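Local coordinates for protein tetracycline Repressor, class A (Pseudomonas sp., PDB 5MRU) that represses the tetracycline resistance gene by binding its operator DNA through a helix-turn-helix region, and loses affinity for that DNA when tetracycline binds, at residues N63-S67 against G81-F86; Q5-I10 against L41-F45; D73-L79 against F119-F125. One frame throughout, in Å; residues are numbered along the deposited sequence.

Contact 1. Residues N63-S67 against G81-F86; sequences NHSTS and GNARSF. With TDC (5a,6-anhydrotetracycline), chain B.
Helix 48-63 ends at Asn63, and His64, with phi/psi of -76/92, turns the chain into a loop that crosses helix 75-91. CA atoms lie 5.1 Å apart both for His64 with Ser85 and for Thr66 with Asn82. The CA-to-CB bond of Ser85 (chi1 t) points toward the loop, and its OG accepts from Ser65 N at 2.5 Å and from Thr66 N at 3.0 Å; a weak hydrogen bond of 3.3 Å joins the same OG to His64 ND1. Thr66 (chi1 t) lays CG2 on the helix, 3.6 Å from Ser85 CB. His64 (chi1 t, chi2 18°) has its ring edge against the helix, with CE1 3.3 Å from Asn82 O, while NE2 makes a 3.0 Å hydrogen bond to O3 of 5a,6-anhydrotetracycline. Asn82 (chi1 t, chi2 -115°) grips the same ring of the drug: ND2 donates to O3 at 2.9 Å and OD1 accepts from N4 at 2.9 Å. Ser67 OG adds a weak hydrogen bond of 3.3 Å to the drug's O21. Phe86 (chi1 t) sets its ring edge toward the His64 face, centroids 5.9 Å apart and planes at 52°, with one face over ligand O1C. This part of the inducer pocket reads O3, N4 and O21 of the drug; the Ser85 hydroxyl takes part in every loop-helix hydrogen bond and helps to position His64, consistent with drug binding being sensed at the end of helix 48-63.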
# COMPACT_ATOMS: atom_id res chain seq x y z
N ASN A 63 -13.71 13.46 4.25
CA ASN A 63 -12.95 13.25 5.50
C ASN A 63 -11.51 13.78 5.66
O ASN A 63 -11.02 13.86 6.80
CB ASN A 63 -12.98 11.76 5.84
CG ASN A 63 -14.23 11.36 6.59
OD1 ASN A 63 -14.50 11.87 7.69
ND2 ASN A 63 -14.99 10.44 6.01
N HIS A 64 -10.86 14.13 4.55
CA HIS A 64 -9.47 14.59 4.55
C HIS A 64 -9.44 16.02 5.03
O HIS A 64 -9.55 16.96 4.25
CB HIS A 64 -8.86 14.47 3.14
CG HIS A 64 -7.39 14.72 3.09
ND1 HIS A 64 -6.58 14.68 4.21
CD2 HIS A 64 -6.57 15.00 2.05
CE1 HIS A 64 -5.33 14.93 3.85
NE2 HIS A 64 -5.30 15.12 2.54
N SER A 65 -9.25 16.18 6.33
CA SER A 65 -9.62 17.41 7.01
C SER A 65 -8.43 18.37 7.30
O SER A 65 -8.65 19.59 7.47
CB SER A 65 -10.43 17.05 8.28
OG SER A 65 -9.60 16.39 9.23
N THR A 66 -7.19 17.86 7.39
CA THR A 66 -6.00 18.76 7.37
C THR A 66 -5.16 18.49 6.09
O THR A 66 -3.93 18.51 6.10
CB THR A 66 -5.21 18.83 8.76
OG1 THR A 66 -4.10 19.77 8.75
CG2 THR A 66 -4.74 17.47 9.17
N SER A 67 -5.90 18.24 5.00
CA SER A 67 -5.43 18.39 3.60
C SER A 67 -4.79 19.75 3.30
O SER A 67 -3.64 19.83 2.90
CB SER A 67 -6.63 18.20 2.65
OG SER A 67 -6.49 18.87 1.40
N GLY A 81 -0.42 15.88 10.68
CA GLY A 81 -1.85 16.01 10.60
C GLY A 81 -2.38 15.54 9.27
O GLY A 81 -3.34 14.74 9.20
N ASN A 82 -1.75 16.04 8.20
CA ASN A 82 -2.04 15.67 6.81
C ASN A 82 -2.10 14.19 6.56
O ASN A 82 -2.98 13.73 5.88
CB ASN A 82 -0.97 16.21 5.92
CG ASN A 82 -1.15 15.80 4.50
OD1 ASN A 82 -0.33 15.06 3.96
ND2 ASN A 82 -2.22 16.28 3.89
N ALA A 83 -1.13 13.48 7.12
CA ALA A 83 -1.03 12.03 6.99
C ALA A 83 -2.09 11.34 7.81
O ALA A 83 -2.71 10.37 7.38
CB ALA A 83 0.34 11.58 7.48
N ARG A 84 -2.26 11.84 9.03
CA ARG A 84 -3.32 11.35 9.91
C ARG A 84 -4.65 11.51 9.25
O ARG A 84 -5.50 10.61 9.34
CB ARG A 84 -3.30 12.12 11.22
CG ARG A 84 -2.30 11.53 12.16
CD ARG A 84 -2.08 12.46 13.29
NE ARG A 84 -1.35 11.83 14.37
CZ ARG A 84 -0.68 12.51 15.30
NH1 ARG A 84 -0.64 13.84 15.27
NH2 ARG A 84 -0.02 11.85 16.25
N SER A 85 -4.84 12.65 8.61
CA SER A 85 -6.13 12.99 8.03
C SER A 85 -6.42 12.22 6.74
O SER A 85 -7.55 11.80 6.50
CB SER A 85 -6.14 14.45 7.74
OG SER A 85 -7.42 14.82 7.37
N PHE A 86 -5.40 12.06 5.90
CA PHE A 86 -5.47 11.23 4.72
C PHE A 86 -5.91 9.83 5.14
O PHE A 86 -6.97 9.36 4.75
CB PHE A 86 -4.10 11.20 4.03
CG PHE A 86 -4.04 10.37 2.75
CD1 PHE A 86 -5.03 10.44 1.81
CD2 PHE A 86 -2.93 9.59 2.48
CE1 PHE A 86 -4.96 9.72 0.63
CE2 PHE A 86 -2.85 8.85 1.31
CZ PHE A 86 -3.87 8.92 0.38
O12 TDC B . -2.58 10.69 -3.00
C12 TDC B . -1.97 11.78 -2.84
C1B TDC B . -1.02 12.27 -3.86
C11 TDC B . -0.86 11.54 -5.04
O11 TDC B . -1.56 10.37 -5.24
C1A TDC B . 0.01 11.97 -6.02
C10 TDC B . 0.16 11.24 -7.19
O10 TDC B . -0.52 10.05 -7.43
C9 TDC B . 1.08 11.71 -8.23
C8 TDC B . 1.77 12.89 -8.02
C7 TDC B . 1.58 13.59 -6.84
C61 TDC B . 0.72 13.16 -5.84
C6 TDC B . 0.55 13.90 -4.64
C62 TDC B . 1.28 15.18 -4.36
C51 TDC B . -0.32 13.46 -3.65
C5 TDC B . -0.48 14.25 -2.37
C1C TDC B . -2.22 12.66 -1.65
C1 TDC B . -3.17 13.81 -2.03
O1 TDC B . -3.68 13.83 -3.15
O1C TDC B . -2.69 11.94 -0.54
C41 TDC B . -0.97 13.36 -1.21
C4 TDC B . -1.15 14.21 0.08
N4 TDC B . -0.75 13.64 1.42
C43 TDC B . -1.02 12.18 1.60
C42 TDC B . 0.74 13.85 1.53
C3 TDC B . -2.52 14.91 0.12
O3 TDC B . -2.71 15.67 1.06
C2 TDC B . -3.46 14.76 -0.97
C21 TDC B . -4.71 15.53 -0.99
O21 TDC B . -4.93 16.39 -0.12
N21 TDC B . -5.59 15.43 -2.01

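Contact 2. Residues Q5-I10 against L41-F45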
# COMPACT_ATOMS: atom_id res chain seq x y z
N GLN A 5 -20.67 14.87 -11.38
CA GLN A 5 -21.54 13.66 -11.18
C GLN A 5 -22.32 13.75 -9.85
O GLN A 5 -21.72 14.10 -8.84
CB GLN A 5 -20.70 12.36 -11.13
CG GLN A 5 -21.50 11.08 -11.42
CD GLN A 5 -21.66 10.84 -12.91
OE1 GLN A 5 -22.69 11.18 -13.53
NE2 GLN A 5 -20.61 10.30 -13.52
N PRO A 6 -23.65 13.40 -9.83
CA PRO A 6 -24.53 13.63 -8.62
C PRO A 6 -24.14 12.95 -7.26
O PRO A 6 -23.65 11.81 -7.25
CB PRO A 6 -25.91 13.11 -9.09
CG PRO A 6 -25.84 13.02 -10.57
CD PRO A 6 -24.41 12.77 -10.93
N ASN A 7 -24.40 13.67 -6.16
CA ASN A 7 -24.06 13.25 -4.79
C ASN A 7 -24.92 12.09 -4.32
O ASN A 7 -24.41 11.10 -3.82
CB ASN A 7 -24.20 14.42 -3.80
N THR A 8 -26.23 12.19 -4.50
CA THR A 8 -27.15 11.10 -4.20
C THR A 8 -26.60 9.77 -4.81
O THR A 8 -26.61 8.72 -4.17
CB THR A 8 -28.60 11.44 -4.67
OG1 THR A 8 -28.63 11.73 -6.07
CG2 THR A 8 -29.15 12.66 -3.94
N VAL A 9 -26.06 9.84 -6.03
CA VAL A 9 -25.47 8.67 -6.69
C VAL A 9 -24.18 8.22 -6.01
O VAL A 9 -23.93 7.02 -5.86
CB VAL A 9 -25.20 8.96 -8.19
CG1 VAL A 9 -24.44 7.83 -8.86
CG2 VAL A 9 -26.50 9.13 -8.95
N ILE A 10 -23.34 9.18 -5.64
CA ILE A 10 -22.08 8.86 -4.99
C ILE A 10 -22.29 8.29 -3.57
O ILE A 10 -21.66 7.31 -3.16
CB ILE A 10 -21.15 10.07 -4.96
CG1 ILE A 10 -20.78 10.51 -6.39
CG2 ILE A 10 -19.90 9.74 -4.18
CD1 ILE A 10 -19.75 9.63 -7.11
N LEU A 41 -32.87 11.54 -12.17
CA LEU A 41 -31.73 12.36 -12.56
C LEU A 41 -30.61 11.42 -13.05
O LEU A 41 -30.32 10.41 -12.41
CB LEU A 41 -31.26 13.24 -11.39
CG LEU A 41 -31.36 12.64 -9.97
CD1 LEU A 41 -30.14 11.79 -9.63
CD2 LEU A 41 -31.65 13.74 -8.92
N TYR A 42 -30.00 11.78 -14.18
CA TYR A 42 -29.25 10.84 -14.99
C TYR A 42 -27.79 10.72 -14.58
O TYR A 42 -27.14 11.68 -14.20
CB TYR A 42 -29.36 11.26 -16.44
CG TYR A 42 -28.67 10.38 -17.42
CD1 TYR A 42 -29.30 9.27 -17.97
CD2 TYR A 42 -27.40 10.67 -17.85
CE1 TYR A 42 -28.67 8.47 -18.91
CE2 TYR A 42 -26.74 9.86 -18.77
CZ TYR A 42 -27.39 8.76 -19.30
OH TYR A 42 -26.72 7.99 -20.22
N TRP A 43 -27.26 9.51 -14.66
CA TRP A 43 -25.86 9.33 -14.38
C TRP A 43 -25.26 8.20 -15.19
O TRP A 43 -25.94 7.24 -15.51
CB TRP A 43 -25.64 9.02 -12.90
CG TRP A 43 -26.30 7.77 -12.50
CD1 TRP A 43 -27.62 7.61 -12.14
CD2 TRP A 43 -25.71 6.47 -12.44
NE1 TRP A 43 -27.87 6.29 -11.85
CE2 TRP A 43 -26.71 5.58 -12.02
CE3 TRP A 43 -24.44 5.98 -12.73
CZ2 TRP A 43 -26.49 4.22 -11.87
CZ3 TRP A 43 -24.20 4.61 -12.55
CH2 TRP A 43 -25.23 3.75 -12.13
N HIS A 44 -23.98 8.33 -15.50
CA HIS A 44 -23.30 7.31 -16.23
C HIS A 44 -21.82 7.31 -15.90
O HIS A 44 -21.21 8.35 -15.87
CB HIS A 44 -23.48 7.47 -17.74
CG HIS A 44 -22.73 6.45 -18.51
ND1 HIS A 44 -23.12 5.13 -18.52
CD2 HIS A 44 -21.55 6.50 -19.16
CE1 HIS A 44 -22.22 4.41 -19.17
NE2 HIS A 44 -21.26 5.23 -19.58
N PHE A 45 -21.23 6.14 -15.70
CA PHE A 45 -19.79 6.08 -15.56
C PHE A 45 -19.12 5.42 -16.78
O PHE A 45 -19.61 4.41 -17.29
CB PHE A 45 -19.41 5.39 -14.26
CG PHE A 45 -19.81 6.16 -13.04
CD1 PHE A 45 -19.04 7.22 -12.60
CD2 PHE A 45 -20.98 5.83 -12.33
CE1 PHE A 45 -19.42 7.92 -11.46
CE2 PHE A 45 -21.36 6.51 -11.19
CZ PHE A 45 -20.58 7.57 -10.76
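Gln5, Val9 and Phe45 bury the most surface where the start of helix 7-24 meets the extended chain 41-45 that closes the helix-turn-helix region. Gln5 precedes Pro6, the N-cap residue, and its CA is 6.9 Å from that of Trp43, the nearest such pair of the two segments. Its side chain (chi1 t, chi2 p) reaches across so that NE2 donates a weak hydrogen bond of 3.1 Å to His44 O. The same NE2 lies over one face of the Phe45 ring, 3.4 Å from CE1, and OE1 is 3.7 Å from Trp43 CB.

In the first turn of the helix, Val9 (chi1 t) wedges between the two aromatic rings: CG2 sits over the five-membered ring of Trp43 in a CH-pi contact, 4.0 Å from its centroid, and CG1 lies 4.1 Å from Phe45 CE2 at the ring edge while also packing against the indole, 4.0 Å from Trp43 CD2. Phe45 is thus covered on a face by Gln5 and bordered along its edge by Val9 and by Ile10, whose CD1 is 4.3 Å from CZ. Farther out, Pro6 and Thr8 approach CD1 of Leu41.

Val9 and Trp43 both pack on Leu30 of helix 27-34, while Ile10 and Phe45 reach helix 48-63, so Val9 and Phe45 carry the contact inward from the surface toward the packed interior of the DNA-binding domain. With one weak hydrogen bond against a series of apolar contacts, the join between the N-terminus and the 41-45 chain rests chiefly on side-chain packing around Trp43 and Phe45.

Contact 3. Residues D73-L79 against F119-F125; sequences DDWRSFL and FLCEAGF
Helix 75-79 and helix 119-123 run nearly antiparallel, at 155°, with axes 10.9 Å apart at closest approach; the nearest CA pair is Trp75 and Leu120, at 6.5 Å. Asp74 is the N-cap of the first helix, its OD1 accepting from Ser77 N at 2.9 Å. The second ends in a Schellman motif at Gly124 (phi 127°), which turns Phe125 back toward the partner. No hydrogen bond crosses the gap. Trp75 (chi1 p) offers its indole face to the edge of Phe125 (chi1 m): centroids, taken on the six-membered ring, are 5.1 Å apart and planes at 82°. Phe119 (t) turns its edge to the face of Phe78 (t) in an offset edge-to-face pair, centroids 5.6 Å apart, planes at 70°; Phe119 CE2 also packs 3.9 Å from Phe78 CB and from Trp75 CA. Leu120 CD2 lies 3.9 Å from Leu79 CD2. Helix 127-153 covers Leu79 and Leu120 through Leu134, and helix 183-199 packs on Trp75 and Phe125, within the all-helical ligand-binding domain.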
# COMPACT_ATOMS: atom_id res chain seq x y z
N ASP A 73 -0.45 26.17 11.34
CA ASP A 73 0.44 25.06 11.00
C ASP A 73 1.93 25.44 11.02
O ASP A 73 2.29 26.57 10.68
CB ASP A 73 0.08 24.48 9.62
CG ASP A 73 -0.52 23.08 9.69
OD1 ASP A 73 0.01 22.25 10.47
OD2 ASP A 73 -1.48 22.79 8.94
N ASP A 74 2.77 24.51 11.45
CA ASP A 74 4.19 24.50 11.07
C ASP A 74 4.35 23.24 10.20
O ASP A 74 3.40 22.43 10.06
CB ASP A 74 5.12 24.50 12.30
CG ASP A 74 5.61 23.10 12.70
OD1 ASP A 74 4.76 22.24 13.06
OD2 ASP A 74 6.84 22.86 12.66
N TRP A 75 5.54 23.04 9.62
CA TRP A 75 5.71 21.93 8.66
C TRP A 75 5.47 20.54 9.27
O TRP A 75 4.67 19.78 8.75
CB TRP A 75 7.04 22.05 7.86
CG TRP A 75 8.31 21.67 8.56
CD1 TRP A 75 9.16 22.50 9.18
CD2 TRP A 75 8.88 20.36 8.66
NE1 TRP A 75 10.23 21.81 9.68
CE2 TRP A 75 10.07 20.48 9.38
CE3 TRP A 75 8.48 19.10 8.22
CZ2 TRP A 75 10.88 19.39 9.66
CZ3 TRP A 75 9.27 18.02 8.52
CH2 TRP A 75 10.46 18.17 9.22
N ARG A 76 6.11 20.23 10.40
CA ARG A 76 5.88 18.97 11.11
C ARG A 76 4.40 18.75 11.33
O ARG A 76 3.87 17.72 10.95
CB ARG A 76 6.57 18.95 12.48
CG ARG A 76 7.99 18.40 12.47
CD ARG A 76 8.64 18.59 13.83
NE ARG A 76 10.10 18.59 13.73
CZ ARG A 76 10.86 17.51 13.60
NH1 ARG A 76 10.30 16.30 13.55
NH2 ARG A 76 12.20 17.63 13.52
N SER A 77 3.75 19.72 11.97
CA SER A 77 2.34 19.59 12.35
C SER A 77 1.43 19.41 11.14
O SER A 77 0.44 18.72 11.25
CB SER A 77 1.89 20.80 13.15
OG SER A 77 1.72 21.91 12.29
N PHE A 78 1.78 20.03 10.01
CA PHE A 78 1.03 19.85 8.76
C PHE A 78 1.16 18.45 8.14
O PHE A 78 0.16 17.80 7.83
CB PHE A 78 1.45 20.88 7.71
CG PHE A 78 0.99 20.52 6.33
CD1 PHE A 78 -0.36 20.54 6.01
CD2 PHE A 78 1.89 20.09 5.37
CE1 PHE A 78 -0.80 20.15 4.75
CE2 PHE A 78 1.45 19.70 4.10
CZ PHE A 78 0.10 19.73 3.79
N LEU A 79 2.40 18.00 7.92
CA LEU A 79 2.62 16.66 7.37
C LEU A 79 2.07 15.56 8.24
O LEU A 79 1.56 14.54 7.72
CB LEU A 79 4.11 16.38 7.17
CG LEU A 79 4.82 17.22 6.13
CD1 LEU A 79 6.33 17.00 6.23
CD2 LEU A 79 4.33 16.97 4.72
N PHE A 119 3.83 25.81 0.57
CA PHE A 119 4.02 25.86 2.01
C PHE A 119 5.34 25.20 2.42
O PHE A 119 6.10 25.78 3.19
CB PHE A 119 2.84 25.19 2.72
CG PHE A 119 2.97 25.14 4.21
CD1 PHE A 119 2.74 26.27 4.98
CD2 PHE A 119 3.33 23.97 4.85
CE1 PHE A 119 2.86 26.23 6.35
CE2 PHE A 119 3.45 23.92 6.22
CZ PHE A 119 3.22 25.06 6.98
N LEU A 120 5.61 23.99 1.94
CA LEU A 120 6.80 23.28 2.38
C LEU A 120 8.07 23.96 1.86
O LEU A 120 9.06 24.08 2.59
CB LEU A 120 6.76 21.83 1.93
CG LEU A 120 5.60 20.97 2.51
CD1 LEU A 120 5.31 19.78 1.60
CD2 LEU A 120 5.86 20.47 3.93
N CYS A 121 8.02 24.43 0.62
CA CYS A 121 9.11 25.26 0.11
C CYS A 121 9.27 26.51 0.97
O CYS A 121 10.37 26.84 1.38
CB CYS A 121 8.87 25.62 -1.35
SG CYS A 121 8.88 24.15 -2.39
N GLU A 122 8.15 27.17 1.26
CA GLU A 122 8.14 28.29 2.20
C GLU A 122 8.96 27.96 3.44
O GLU A 122 9.70 28.80 3.94
CB GLU A 122 6.71 28.64 2.62
CG GLU A 122 6.42 30.13 2.66
CD GLU A 122 6.45 30.75 1.28
OE1 GLU A 122 5.96 30.09 0.33
OE2 GLU A 122 6.98 31.89 1.17
N ALA A 123 8.80 26.73 3.94
CA ALA A 123 9.36 26.33 5.23
C ALA A 123 10.81 25.79 5.22
O ALA A 123 11.40 25.61 6.29
CB ALA A 123 8.44 25.33 5.90
N GLY A 124 11.37 25.53 4.03
CA GLY A 124 12.82 25.24 3.92
C GLY A 124 13.24 23.96 3.20
O GLY A 124 14.42 23.59 3.21
N PHE A 125 12.28 23.27 2.58
CA PHE A 125 12.59 22.10 1.76
C PHE A 125 12.84 22.49 0.30
O PHE A 125 12.20 23.40 -0.21
CB PHE A 125 11.43 21.13 1.82
CG PHE A 125 11.43 20.28 3.04
CD1 PHE A 125 12.21 19.14 3.09
CD2 PHE A 125 10.66 20.63 4.14
CE1 PHE A 125 12.23 18.35 4.22
CE2 PHE A 125 10.66 19.84 5.28
CZ PHE A 125 11.45 18.70 5.31

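Along the chain contact 2 closes before the others begin, whereas contacts 1 and 3 interleave and share helix 75-91. Contact 3 takes the N-terminal start of that helix and contact 1 its next turns; their centres are 15 Å apart, and they touch where Phe78 CE1 lies 3.4 Å from Ser67 O. Contact 2, in the DNA-binding domain, has its centre about 26 Å from that of contact 1 and 37 Å from that of contact 3, on the other side of the chain's centre. Helix 48-63 spans the interval between contacts 2 and 1, and so probably carries the effect of drug binding toward the DNA-binding region.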